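Local coordinates for glycine betaine/carnitine/choline ABC transporter (Staphylococcus aureus subsp. aureus Mu50, PDB 3O66), which probably binds glycine betaine, carnitine, choline or a related quaternary ammonium compound as the substrate-binding component of an ABC importer, at residues Thr52-Ala57 / Gly67-Gly72; Gly77-Ala82 / Gln96-Lys101; Lys101-Phe106 / Ala226-Leu231. All coordinates share one frame; numbering follows the deposited sequence.

In the fold
From the N terminus, contact 1 comes first. It closes the short link between helix 51-60 and strand 65-70, with nine residues between its segments. Contact 2 follows in series: the chain leaves the loop after helix 71-76, enters helix 87-102, and the last turns of that helix come back against the loop. Contact 3 starts at Lys101, which it shares with contact 2, and spans 119 residues to pair strand 104-106 with strand 222-227. None of the three nests in or crosses another. All lie in one lobe. Strands 65-70 and 104-106 both flank strand 222-227 in its mixed sheet, and Phe98, Phe102 and Phe106 link the three contacts through packing.

Contact 1: Thr52-Ala57 / Gly67-Gly72; sequences TIQHNA and GVRYNG
The guanidinium of Arg69 has the backbone N of His55 over one face, 3.9 Å above its plane and offset toward the rim. Water 2 lies at the guanidinium edge, in plane. The imidazole of His55 crosses the guanidinium obliquely, with the two planes 73° apart. Water 2 joins them: it accepts from Arg69 NH1 at 2.9 Å and is hydrogen-bonded to His55 ND1. Arg69 NH2 also packs on His55 CB at 3.5 Å. The bends at chi2 and chi3 fold the Arg69 chain so that its head reaches helix 51-60. Arg69 NE forms a salt bridge with Asp74, and NH1 bonds to Ser66. These partners help fix the rotation of the head.

The amide of Gln54 meets Arg69 tip to tip. Gln54 NE2 donates to Val68 O at 3.0 Å. The bond is close to straight, with 160° at the hydrogen, and arrives nearly along the C=O axis. Val68 O lies close to the amide plane. NE2 also rests 3.4 Å from Arg69 CD. Here helix 51-60 packs against strand 65-70 of the mixed sheet in one lobe of a periplasmic-binding-protein fold. The short helix and strand axes approach to 10.1 Å at 117°, so the long side chains bridge the gap.

Gln54 is buried, and both ends of its amide are engaged. Its chain runs extended beyond CG. OE1 accepts from water 1 at 2.7 Å, and this water accepts from Val68 N at 3.0 Å. OE1 also bonds to Thr14 on the neighbouring strand 12-16, while NE2 has a second partner in Ser51.

Contact 2: Gly77-Ala82 / Gln96-Lys101; sequences GALKEA and QGFKKK
The loop segment 77-82 opens with a type I beta turn from Gly77 to Lys80, closed by Lys80 N to Gly77 O, and comes nearest the helix at Leu79 and Gly97, whose CA atoms are 6.5 Å apart. Leu79 buries more surface than any other residue of the contact. Its CG is anti to the carbonyl carbon (chi1 -69°), and its two methyls divide the work. CD2 lies on the helix backbone, 3.5 Å from Gly97 C. CD1 comes to the edge of the Phe98 ring, near the ring plane, 3.7 Å from Phe98 CD1. CG completes this apolar contact beside Phe98 CE1.

Gly97 lets Leu79 sit directly on the main chain, because a CB there would clash with the CD1 methyl. The contact seats the loop between helices 71-76 and 87-102 against the last turns of helix 87-102, in a lobe of the periplasmic-binding-protein fold. Phe98 also makes edge-to-face contacts with Phe102 and Phe106.

Lys101 lies one helical turn on from Gly97. Its chain is extended beyond CG, and CD passes Leu79 CD2 at 3.9 Å. The chain thus runs along the leucine before the ammonium reaches the loop. NZ donates to Leu79 O at 2.8 Å, in the carbonyl plane, with a C=O...N angle of 148°. Glu81 is bent at chi2 (-71°) and crosses the lysine obliquely. Its OE2 forms a weak salt bridge with Lys101 NZ at 3.4 Å. The exposed carboxylate probably adds electrostatic pull on the ammonium.

Contact 3: Lys101-Phe106 / Ala226-Leu231; sequences KFDQTF and ATNELL
Asn228 has CG anti to its carbonyl carbon (chi1 -68°), and Asp103 has CG anti to its backbone N (chi1 -172°), which brings the amide obliquely across the carboxylate. Thr105 places OG1 beside its own N (chi1 -67°), facing that amide. OG1 donates to Asn228 OD1 at 2.6 Å, on a lone pair in the carbonyl plane. The other end, Asn228 ND2, makes a weak bond to Asp103 OD1 at 3.4 Å. Asn228 N donates to Asp103 O at 2.8 Å. Water 3 links Asp103 OD2 to Glu229 N, and OD2 also forms a salt bridge with Arg232.

Thr105 and Ala226 form an antiparallel hydrogen-bonded pair, with Thr105 N to Ala226 O at 2.9 Å and Ala226 N to Thr105 O at 3.1 Å. Gln104 and Thr227 form the next, non-hydrogen-bonded pair. Thr227 is the N-cap of helix 228-233: its OG1 accepts from Leu230 N at 3.3 Å. Leu231 CD1 packs on Thr105.

Strand 104-106 is one of the two outermost strands of the sheet, beside 222-227, with Gln104 against helix 51-60 and Phe106 against helix 87-102.

Contact 1: Thr52-Ala57 / Gly67-Gly72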
loop_
_atom_site.group_PDB
_atom_site.type_symbol
_atom_site.label_atom_id
_atom_site.label_comp_id
_atom_site.label_asym_id
_atom_site.label_seq_id
_atom_site.Cartn_x
_atom_site.Cartn_y
_atom_site.Cartn_z
ATOM N N THR A 52 -13.073 4.069 -1.467
ATOM C CA THR A 52 -14.291 4.820 -1.764
ATOM C C THR A 52 -14.915 5.363 -0.463
ATOM O O THR A 52 -15.345 6.532 -0.396
ATOM C CB THR A 52 -15.299 3.998 -2.590
ATOM O OG1 THR A 52 -14.683 3.637 -3.828
ATOM C CG2 THR A 52 -16.565 4.800 -2.885
ATOM N N ILE A 53 -14.951 4.533 0.570
ATOM C CA ILE A 53 -15.516 4.967 1.853
ATOM C C ILE A 53 -14.613 6.056 2.468
ATOM O O ILE A 53 -15.113 7.042 3.021
ATOM C CB ILE A 53 -15.759 3.768 2.858
ATOM C CG1 ILE A 53 -16.497 2.587 2.178
ATOM C CG2 ILE A 53 -16.464 4.215 4.147
ATOM C CD1 ILE A 53 -17.848 2.858 1.607
ATOM N N GLN A 54 -13.292 5.896 2.349
ATOM C CA GLN A 54 -12.371 6.915 2.858
ATOM C C GLN A 54 -12.625 8.223 2.153
ATOM O O GLN A 54 -12.688 9.252 2.805
ATOM C CB GLN A 54 -10.903 6.528 2.646
ATOM C CG GLN A 54 -10.463 5.283 3.400
ATOM C CD GLN A 54 -8.959 5.288 3.585
ATOM O OE1 GLN A 54 -8.447 5.823 4.571
ATOM N NE2 GLN A 54 -8.247 4.694 2.635
ATOM N N HIS A 55 -12.729 8.163 0.812
ATOM C CA HIS A 55 -12.900 9.341 -0.032
ATOM C C HIS A 55 -14.180 10.087 0.320
ATOM O O HIS A 55 -14.174 11.322 0.482
ATOM C CB HIS A 55 -12.940 8.934 -1.506
ATOM C CG HIS A 55 -13.189 10.080 -2.441
ATOM N ND1 HIS A 55 -12.292 11.122 -2.596
ATOM C CD2 HIS A 55 -14.226 10.347 -3.268
ATOM C CE1 HIS A 55 -12.773 11.982 -3.478
ATOM N NE2 HIS A 55 -13.946 11.538 -3.899
ATOM N N ASN A 56 -15.274 9.335 0.410
ATOM C CA ASN A 56 -16.565 9.901 0.710
ATOM C C ASN A 56 -16.568 10.578 2.075
ATOM O O ASN A 56 -17.157 11.657 2.216
ATOM C CB ASN A 56 -17.688 8.864 0.542
ATOM C CG ASN A 56 -17.933 8.517 -0.917
ATOM O OD1 ASN A 56 -17.757 9.362 -1.809
ATOM N ND2 ASN A 56 -18.380 7.290 -1.171
ATOM N N ALA A 57 -15.891 9.986 3.059
ATOM C CA ALA A 57 -15.731 10.658 4.339
ATOM C C ALA A 57 -15.087 12.060 4.214
ATOM O O ALA A 57 -15.552 13.008 4.839
ATOM C CB ALA A 57 -14.935 9.789 5.333
ATOM N N GLY A 67 -5.262 8.258 6.324
ATOM C CA GLY A 67 -3.918 7.821 6.730
ATOM C C GLY A 67 -3.139 7.304 5.526
ATOM O O GLY A 67 -1.967 7.665 5.316
ATOM N N VAL A 68 -3.796 6.480 4.711
ATOM C CA VAL A 68 -3.138 5.889 3.544
ATOM C C VAL A 68 -4.134 5.745 2.397
ATOM O O VAL A 68 -5.272 5.294 2.586
ATOM C CB VAL A 68 -2.396 4.531 3.877
ATOM C CG1 VAL A 68 -3.369 3.465 4.247
ATOM C CG2 VAL A 68 -1.510 4.087 2.710
ATOM N N ARG A 69 -3.694 6.222 1.235
ATOM C CA ARG A 69 -4.403 6.113 0.001
ATOM C C ARG A 69 -3.400 5.635 -1.014
ATOM O O ARG A 69 -2.208 5.908 -0.881
ATOM C CB ARG A 69 -4.984 7.513 -0.371
ATOM C CG ARG A 69 -6.035 8.017 0.692
ATOM C CD ARG A 69 -7.414 7.300 0.580
ATOM N NE ARG A 69 -8.138 7.753 -0.624
ATOM C CZ ARG A 69 -8.878 8.869 -0.708
ATOM N NH1 ARG A 69 -9.067 9.655 0.349
ATOM N NH2 ARG A 69 -9.456 9.203 -1.862
ATOM N N TYR A 70 -3.865 4.934 -2.044
ATOM C CA TYR A 70 -2.945 4.396 -3.030
ATOM C C TYR A 70 -3.215 5.053 -4.362
ATOM O O TYR A 70 -4.367 5.054 -4.787
ATOM C CB TYR A 70 -3.116 2.891 -3.113
ATOM C CG TYR A 70 -3.031 2.290 -1.737
ATOM C CD1 TYR A 70 -1.801 1.913 -1.208
ATOM C CD2 TYR A 70 -4.184 2.119 -0.957
ATOM C CE1 TYR A 70 -1.707 1.376 0.049
ATOM C CE2 TYR A 70 -4.111 1.571 0.335
ATOM C CZ TYR A 70 -2.855 1.205 0.826
ATOM O OH TYR A 70 -2.728 0.671 2.084
ATOM N N ASN A 71 -2.176 5.598 -5.014
ATOM C CA ASN A 71 -2.457 6.477 -6.176
ATOM C C ASN A 71 -3.201 5.815 -7.347
ATOM O O ASN A 71 -4.138 6.399 -7.878
ATOM C CB ASN A 71 -1.267 7.343 -6.617
ATOM C CG ASN A 71 -0.055 6.535 -7.108
ATOM O OD1 ASN A 71 -0.031 5.282 -7.117
ATOM N ND2 ASN A 71 0.982 7.275 -7.503
ATOM N N GLY A 72 -2.816 4.590 -7.714
ATOM C CA GLY A 72 -3.516 3.900 -8.800
ATOM C C GLY A 72 -4.986 3.648 -8.482
ATOM O O GLY A 72 -5.832 3.627 -9.382
HETATM O O HOH W 1 -6.155 5.135 5.921
HETATM O O HOH W 2 -10.543 11.904 -0.599
#

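Contact 2: Gly77-Ala82 / Gln96-Lys101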
loop_
_atom_site.group_PDB
_atom_site.type_symbol
_atom_site.label_atom_id
_atom_site.label_comp_id
_atom_site.label_asym_id
_atom_site.label_seq_id
_atom_site.Cartn_x
_atom_site.Cartn_y
_atom_site.Cartn_z
ATOM N N GLY A 77 -10.398 5.503 -9.536
ATOM C CA GLY A 77 -11.590 5.486 -8.714
ATOM C C GLY A 77 -12.108 6.905 -8.567
ATOM O O GLY A 77 -12.812 7.403 -9.440
ATOM N N ALA A 78 -11.732 7.564 -7.475
ATOM C CA ALA A 78 -12.265 8.881 -7.158
ATOM C C ALA A 78 -12.094 9.892 -8.306
ATOM O O ALA A 78 -13.030 10.634 -8.631
ATOM C CB ALA A 78 -11.617 9.398 -5.875
ATOM N N LEU A 79 -10.920 9.902 -8.942
ATOM C CA LEU A 79 -10.653 10.865 -10.010
ATOM C C LEU A 79 -11.296 10.491 -11.342
ATOM O O LEU A 79 -11.423 11.345 -12.220
ATOM C CB LEU A 79 -9.153 11.085 -10.185
ATOM C CG LEU A 79 -8.482 11.815 -9.024
ATOM C CD1 LEU A 79 -7.000 11.992 -9.312
ATOM C CD2 LEU A 79 -9.186 13.197 -8.805
ATOM N N LYS A 80 -11.705 9.231 -11.494
ATOM C CA LYS A 80 -12.397 8.763 -12.713
ATOM C C LYS A 80 -11.542 8.890 -13.979
ATOM O O LYS A 80 -12.089 9.099 -15.072
ATOM C CB LYS A 80 -13.711 9.543 -12.936
ATOM C CG LYS A 80 -14.912 9.149 -12.070
ATOM C CD LYS A 80 -15.970 10.255 -12.107
ATOM C CE LYS A 80 -17.380 9.729 -12.411
ATOM N NZ LYS A 80 -18.215 9.511 -11.195
ATOM N N GLU A 81 -10.220 8.776 -13.846
ATOM C CA GLU A 81 -9.308 8.986 -14.981
ATOM C C GLU A 81 -8.801 7.642 -15.499
ATOM O O GLU A 81 -9.009 6.611 -14.871
ATOM C CB GLU A 81 -8.117 9.891 -14.597
ATOM C CG GLU A 81 -8.478 11.318 -14.126
ATOM C CD GLU A 81 -8.985 12.247 -15.249
ATOM O OE1 GLU A 81 -9.044 11.828 -16.428
ATOM O OE2 GLU A 81 -9.320 13.413 -14.951
ATOM N N ALA A 82 -8.144 7.666 -16.656
ATOM C CA ALA A 82 -7.503 6.478 -17.198
ATOM C C ALA A 82 -6.256 6.121 -16.365
ATOM O O ALA A 82 -5.597 7.008 -15.827
ATOM C CB ALA A 82 -7.137 6.724 -18.662
ATOM N N GLN A 96 -2.462 16.448 -9.002
ATOM C CA GLN A 96 -3.108 17.556 -9.730
ATOM C C GLN A 96 -4.639 17.379 -9.619
ATOM O O GLN A 96 -5.357 18.307 -9.283
ATOM C CB GLN A 96 -2.660 17.563 -11.209
ATOM C CG GLN A 96 -1.234 18.098 -11.449
ATOM C CD GLN A 96 -0.785 18.031 -12.931
ATOM O OE1 GLN A 96 -1.333 17.254 -13.740
ATOM N NE2 GLN A 96 0.232 18.837 -13.283
ATOM N N GLY A 97 -5.103 16.151 -9.840
ATOM C CA GLY A 97 -6.516 15.810 -9.745
ATOM C C GLY A 97 -7.122 16.051 -8.367
ATOM O O GLY A 97 -8.199 16.641 -8.262
ATOM N N PHE A 98 -6.446 15.606 -7.305
ATOM C CA PHE A 98 -6.960 15.846 -5.939
ATOM C C PHE A 98 -7.055 17.332 -5.595
ATOM O O PHE A 98 -8.001 17.775 -4.960
ATOM C CB PHE A 98 -6.151 15.077 -4.897
ATOM C CG PHE A 98 -6.699 13.687 -4.645
ATOM C CD1 PHE A 98 -6.713 12.741 -5.661
ATOM C CD2 PHE A 98 -7.206 13.347 -3.405
ATOM C CE1 PHE A 98 -7.240 11.464 -5.459
ATOM C CE2 PHE A 98 -7.714 12.085 -3.167
ATOM C CZ PHE A 98 -7.750 11.132 -4.212
ATOM N N LYS A 99 -6.076 18.096 -6.048
ATOM C CA LYS A 99 -6.105 19.533 -5.874
ATOM C C LYS A 99 -7.273 20.188 -6.611
ATOM O O LYS A 99 -8.050 20.957 -6.033
ATOM C CB LYS A 99 -4.775 20.099 -6.394
ATOM C CG LYS A 99 -4.356 21.388 -5.805
ATOM C CD LYS A 99 -3.201 22.026 -6.642
ATOM C CE LYS A 99 -1.851 21.413 -6.333
ATOM N NZ LYS A 99 -0.820 22.052 -7.198
ATOM N N LYS A 100 -7.402 19.903 -7.898
ATOM C CA LYS A 100 -8.383 20.619 -8.711
ATOM C C LYS A 100 -9.822 20.122 -8.557
ATOM O O LYS A 100 -10.748 20.920 -8.598
ATOM C CB LYS A 100 -7.964 20.640 -10.182
ATOM C CG LYS A 100 -7.145 21.869 -10.589
ATOM C CD LYS A 100 -5.896 22.046 -9.734
ATOM C CE LYS A 100 -4.864 22.990 -10.389
ATOM N NZ LYS A 100 -4.980 24.437 -10.013
ATOM N N LYS A 101 -10.005 18.818 -8.361
ATOM C CA LYS A 101 -11.353 18.262 -8.227
ATOM C C LYS A 101 -11.885 18.308 -6.809
ATOM O O LYS A 101 -13.079 18.485 -6.618
ATOM C CB LYS A 101 -11.410 16.822 -8.751
ATOM C CG LYS A 101 -11.289 16.740 -10.261
ATOM C CD LYS A 101 -11.748 15.366 -10.781
ATOM C CE LYS A 101 -11.780 15.356 -12.304
ATOM N NZ LYS A 101 -11.920 13.976 -12.869
#

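Contact 3: Lys101-Phe106 / Ala226-Leu231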
loop_
_atom_site.group_PDB
_atom_site.type_symbol
_atom_site.label_atom_id
_atom_site.label_comp_id
_atom_site.label_asym_id
_atom_site.label_seq_id
_atom_site.Cartn_x
_atom_site.Cartn_y
_atom_site.Cartn_z
ATOM N N LYS A 101 -10.005 18.818 -8.361
ATOM C CA LYS A 101 -11.353 18.262 -8.227
ATOM C C LYS A 101 -11.885 18.308 -6.809
ATOM O O LYS A 101 -13.079 18.485 -6.618
ATOM C CB LYS A 101 -11.410 16.822 -8.751
ATOM C CG LYS A 101 -11.289 16.740 -10.261
ATOM C CD LYS A 101 -11.748 15.366 -10.781
ATOM C CE LYS A 101 -11.780 15.356 -12.304
ATOM N NZ LYS A 101 -11.920 13.976 -12.869
ATOM N N PHE A 102 -11.008 18.130 -5.822
ATOM C CA PHE A 102 -11.453 17.915 -4.440
ATOM C C PHE A 102 -10.843 18.859 -3.409
ATOM O O PHE A 102 -11.113 18.700 -2.197
ATOM C CB PHE A 102 -11.082 16.484 -4.002
ATOM C CG PHE A 102 -11.545 15.400 -4.943
ATOM C CD1 PHE A 102 -12.872 15.334 -5.355
ATOM C CD2 PHE A 102 -10.654 14.409 -5.358
ATOM C CE1 PHE A 102 -13.309 14.304 -6.214
ATOM C CE2 PHE A 102 -11.065 13.382 -6.185
ATOM C CZ PHE A 102 -12.402 13.327 -6.622
ATOM N N ASP A 103 -9.997 19.798 -3.854
ATOM C CA ASP A 103 -9.332 20.723 -2.927
ATOM C C ASP A 103 -8.598 19.960 -1.809
ATOM O O ASP A 103 -8.744 20.264 -0.601
ATOM C CB ASP A 103 -10.339 21.724 -2.326
ATOM C CG ASP A 103 -9.657 22.820 -1.518
ATOM O OD1 ASP A 103 -8.539 23.240 -1.918
ATOM O OD2 ASP A 103 -10.250 23.266 -0.499
ATOM N N GLN A 104 -7.847 18.938 -2.226
ATOM C CA GLN A 104 -7.108 18.079 -1.291
ATOM C C GLN A 104 -5.670 17.915 -1.750
ATOM O O GLN A 104 -5.362 17.953 -2.951
ATOM C CB GLN A 104 -7.747 16.701 -1.168
ATOM C CG GLN A 104 -9.154 16.707 -0.527
ATOM C CD GLN A 104 -9.860 15.356 -0.630
ATOM O OE1 GLN A 104 -9.249 14.345 -0.982
ATOM N NE2 GLN A 104 -11.164 15.347 -0.344
ATOM N N THR A 105 -4.798 17.693 -0.771
ATOM C CA THR A 105 -3.408 17.422 -1.039
ATOM C C THR A 105 -3.190 15.916 -0.933
ATOM O O THR A 105 -3.367 15.310 0.155
ATOM C CB THR A 105 -2.512 18.189 -0.068
ATOM O OG1 THR A 105 -2.628 19.594 -0.344
ATOM C CG2 THR A 105 -1.035 17.744 -0.190
ATOM N N PHE A 106 -2.826 15.315 -2.057
ATOM C CA PHE A 106 -2.401 13.908 -2.061
ATOM C C PHE A 106 -0.878 13.991 -1.911
ATOM O O PHE A 106 -0.207 14.424 -2.840
ATOM C CB PHE A 106 -2.852 13.227 -3.385
ATOM C CG PHE A 106 -2.794 11.715 -3.373
ATOM C CD1 PHE A 106 -3.974 10.964 -3.401
ATOM C CD2 PHE A 106 -1.563 11.045 -3.378
ATOM C CE1 PHE A 106 -3.940 9.560 -3.406
ATOM C CE2 PHE A 106 -1.510 9.648 -3.410
ATOM C CZ PHE A 106 -2.713 8.907 -3.419
ATOM N N ALA A 226 -4.902 14.916 2.849
ATOM C CA ALA A 226 -5.516 15.835 3.793
ATOM C C ALA A 226 -6.334 16.834 2.963
ATOM O O ALA A 226 -5.952 17.179 1.829
ATOM C CB ALA A 226 -4.465 16.548 4.629
ATOM N N THR A 227 -7.462 17.294 3.501
ATOM C CA THR A 227 -8.188 18.397 2.825
ATOM C C THR A 227 -7.399 19.681 2.958
ATOM O O THR A 227 -6.692 19.917 3.973
ATOM C CB THR A 227 -9.585 18.614 3.404
ATOM O OG1 THR A 227 -9.465 19.046 4.767
ATOM C CG2 THR A 227 -10.399 17.324 3.307
ATOM N N ASN A 228 -7.473 20.517 1.937
ATOM C CA ASN A 228 -6.788 21.802 2.006
ATOM C C ASN A 228 -7.469 22.783 2.978
ATOM O O ASN A 228 -6.809 23.684 3.530
ATOM C CB ASN A 228 -6.550 22.376 0.590
ATOM C CG ASN A 228 -5.538 21.537 -0.181
ATOM O OD1 ASN A 228 -4.706 20.861 0.431
ATOM N ND2 ASN A 228 -5.614 21.548 -1.506
ATOM N N GLU A 229 -8.758 22.564 3.240
ATOM C CA GLU A 229 -9.455 23.316 4.297
ATOM C C GLU A 229 -8.707 23.122 5.632
ATOM O O GLU A 229 -8.436 24.094 6.330
ATOM C CB GLU A 229 -10.929 22.903 4.425
ATOM C CG GLU A 229 -11.682 23.646 5.552
ATOM C CD GLU A 229 -13.137 23.179 5.750
ATOM O OE1 GLU A 229 -13.487 22.061 5.310
ATOM O OE2 GLU A 229 -13.933 23.933 6.371
ATOM N N LEU A 230 -8.358 21.875 5.961
ATOM C CA LEU A 230 -7.623 21.592 7.204
ATOM C C LEU A 230 -6.221 22.203 7.164
ATOM O O LEU A 230 -5.746 22.813 8.162
ATOM C CB LEU A 230 -7.521 20.072 7.462
ATOM C CG LEU A 230 -6.551 19.674 8.582
ATOM C CD1 LEU A 230 -7.046 20.173 9.954
ATOM C CD2 LEU A 230 -6.343 18.168 8.599
ATOM N N LEU A 231 -5.546 22.034 6.025
ATOM C CA LEU A 231 -4.190 22.553 5.859
ATOM C C LEU A 231 -4.158 24.087 5.866
ATOM O O LEU A 231 -3.157 24.694 6.262
ATOM C CB LEU A 231 -3.546 21.985 4.589
ATOM C CG LEU A 231 -3.361 20.451 4.548
ATOM C CD1 LEU A 231 -2.539 20.081 3.324
ATOM C CD2 LEU A 231 -2.690 19.885 5.810
HETATM O O HOH W 3 -10.909 21.171 1.491
#